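Local atomic coordinates of type II secretion pathway related protein (Escherichia coli, PDB entry 3SOL), a protein that serves as the pilotin of a type II secretion system, a small lipoprotein that probably helps bring the secretin to the outer membrane. Residues N40-G45 with V86-E91. Residues are numbered along the deposited sequence; the frame is centred on the assembly and turned at random.
Sequences NRIAIG and VPFIGE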
loop_
_atom_site.group_PDB
_atom_site.type_symbol
_atom_site.label_atom_id
_atom_site.label_comp_id
_atom_site.label_asym_id
_atom_site.label_seq_id
_atom_site.Cartn_x
_atom_site.Cartn_y
_atom_site.Cartn_z
ATOM N N ASN A 40 4.005 -5.537 -7.943
ATOM C CA ASN A 40 4.908 -5.794 -9.069
ATOM C C ASN A 40 4.144 -6.361 -10.264
ATOM O O ASN A 40 4.369 -5.947 -11.409
ATOM C CB ASN A 40 6.035 -6.753 -8.651
ATOM C CG ASN A 40 7.127 -6.907 -9.721
ATOM O OD1 ASN A 40 7.500 -5.952 -10.400
ATOM N ND2 ASN A 40 7.643 -8.119 -9.857
ATOM N N ARG A 41 3.247 -7.307 -9.996
ATOM C CA ARG A 41 2.348 -7.826 -11.018
ATOM C C ARG A 41 1.550 -6.680 -11.660
ATOM O O ARG A 41 1.583 -6.493 -12.882
ATOM C CB ARG A 41 1.405 -8.873 -10.412
ATOM C CG ARG A 41 0.451 -9.504 -11.421
ATOM C CD ARG A 41 -0.451 -10.582 -10.806
ATOM N NE ARG A 41 -1.322 -10.085 -9.735
ATOM C CZ ARG A 41 -2.405 -9.322 -9.906
ATOM N NH1 ARG A 41 -2.778 -8.914 -11.119
ATOM N NH2 ARG A 41 -3.121 -8.951 -8.847
ATOM N N ILE A 42 0.849 -5.915 -10.826
ATOM C CA ILE A 42 0.038 -4.774 -11.282
ATOM C C ILE A 42 0.836 -3.809 -12.168
ATOM O O ILE A 42 0.405 -3.497 -13.276
ATOM C CB ILE A 42 -0.572 -3.998 -10.094
ATOM C CG1 ILE A 42 -1.706 -4.802 -9.444
ATOM C CG2 ILE A 42 -1.114 -2.648 -10.551
ATOM C CD1 ILE A 42 -2.217 -4.191 -8.178
ATOM N N ALA A 43 1.994 -3.357 -11.678
ATOM C CA ALA A 43 2.903 -2.473 -12.442
ATOM C C ALA A 43 3.249 -3.032 -13.822
ATOM O O ALA A 43 3.196 -2.307 -14.817
ATOM C CB ALA A 43 4.193 -2.214 -11.657
ATOM N N ILE A 44 3.610 -4.314 -13.869
ATOM C CA ILE A 44 3.978 -4.981 -15.125
ATOM C C ILE A 44 2.791 -5.066 -16.095
ATOM O O ILE A 44 2.970 -4.952 -17.306
ATOM C CB ILE A 44 4.577 -6.388 -14.870
ATOM C CG1 ILE A 44 5.950 -6.254 -14.210
ATOM C CG2 ILE A 44 4.714 -7.185 -16.185
ATOM C CD1 ILE A 44 6.659 -7.570 -14.004
ATOM N N GLY A 45 1.588 -5.262 -15.557
ATOM C CA GLY A 45 0.363 -5.189 -16.352
ATOM C C GLY A 45 0.105 -3.794 -16.900
ATOM O O GLY A 45 -0.249 -3.639 -18.068
ATOM N N VAL A 86 -10.365 -0.628 -1.506
ATOM C CA VAL A 86 -11.236 -1.732 -1.885
ATOM C C VAL A 86 -10.755 -2.396 -3.180
ATOM O O VAL A 86 -10.603 -3.617 -3.221
ATOM C CB VAL A 86 -12.739 -1.292 -1.954
ATOM C CG1 VAL A 86 -13.591 -2.355 -2.627
ATOM C CG2 VAL A 86 -13.273 -1.002 -0.552
ATOM N N PRO A 87 -10.482 -1.602 -4.235
ATOM C CA PRO A 87 -9.956 -2.208 -5.465
ATOM C C PRO A 87 -8.632 -2.986 -5.312
ATOM O O PRO A 87 -8.531 -4.122 -5.789
ATOM C CB PRO A 87 -9.769 -0.997 -6.393
ATOM C CG PRO A 87 -10.760 -0.005 -5.903
ATOM C CD PRO A 87 -10.769 -0.167 -4.417
ATOM N N PHE A 88 -7.630 -2.383 -4.675
ATOM C CA PHE A 88 -6.332 -3.048 -4.478
ATOM C C PHE A 88 -6.472 -4.309 -3.630
ATOM O O PHE A 88 -5.882 -5.342 -3.942
ATOM C CB PHE A 88 -5.320 -2.099 -3.835
ATOM C CG PHE A 88 -3.929 -2.683 -3.690
ATOM C CD1 PHE A 88 -3.197 -3.070 -4.812
ATOM C CD2 PHE A 88 -3.338 -2.809 -2.437
ATOM C CE1 PHE A 88 -1.904 -3.604 -4.688
ATOM C CE2 PHE A 88 -2.045 -3.335 -2.301
ATOM C CZ PHE A 88 -1.329 -3.734 -3.439
ATOM N N ILE A 89 -7.262 -4.230 -2.562
ATOM C CA ILE A 89 -7.493 -5.390 -1.682
ATOM C C ILE A 89 -8.137 -6.549 -2.462
ATOM O O ILE A 89 -7.845 -7.711 -2.197
ATOM C CB ILE A 89 -8.349 -5.004 -0.455
ATOM C CG1 ILE A 89 -7.575 -4.015 0.437
ATOM C CG2 ILE A 89 -8.764 -6.241 0.337
ATOM C CD1 ILE A 89 -8.394 -3.404 1.570
ATOM N N GLY A 90 -8.993 -6.226 -3.431
ATOM C CA GLY A 90 -9.550 -7.232 -4.362
ATOM C C GLY A 90 -8.501 -7.967 -5.188
ATOM O O GLY A 90 -8.626 -9.167 -5.441
ATOM N N GLU A 91 -7.472 -7.238 -5.618
ATOM C CA GLU A 91 -6.322 -7.837 -6.301
ATOM C C GLU A 91 -5.465 -8.670 -5.340
ATOM O O GLU A 91 -4.952 -9.737 -5.708
ATOM C CB GLU A 91 -5.464 -6.751 -6.955
ATOM C CG GLU A 91 -6.167 -6.021 -8.092
ATOM C CD GLU A 91 -6.502 -6.945 -9.258
ATOM O OE1 GLU A 91 -5.558 -7.417 -9.931
ATOM O OE2 GLU A 91 -7.709 -7.201 -9.487
#
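Ile42 lays its terminal methyl against the rim of the Phe88 ring, with CD1 of Ile42 3.6 Å from CE1 of Phe88 and nearly as close to CD1 of the ring. This joins two helices of the helical PulS_OutS-family domain of the pilotin, the C-terminal end of helix 32-45 and the short last helix 86-93; the axes of 40-45 and 86-91 run at 105° to each other and pass 12.1 Å apart at their closest. At that separation the backbones do not meet, and long side chains bridge the gap. The ring of Phe88 is turned edge-on, so the methyl lies close to the ring plane and covers neither face. With CG anti to the backbone N (chi1 -176°), Phe88 is directed inward, where it touches Ile13 and Thr17 of helix 5-23 and Ile35 and Val38 of helix 32-45. CD1 of Ile42 also lies 4.3 Å from CB of Glu91, a looser approach linking the apolar patch to the charged pair beside it.

Toward the outer side of the contact, Arg41 and Glu91 form a salt bridge. The arginine chain runs extended until a bend at chi3 turns the guanidinium toward helix 86-93. NH2 of Arg41 donates to OE1 of Glu91 over 3.1 Å, fairly straight, while NH1 adds a weak bond of 3.4 Å to the same oxygen. One carboxylate oxygen thus takes both donors in a forked arrangement, rather than each oxygen taking one. Replacing Glu91 with an alanine would probably leave the Arg41 guanidinium without its anionic mate and freer to swing. The two flat groups are inclined by 56°: OE1 lies almost in the guanidinium plane, whereas NH2 approaches that oxygen from above the carboxylate plane.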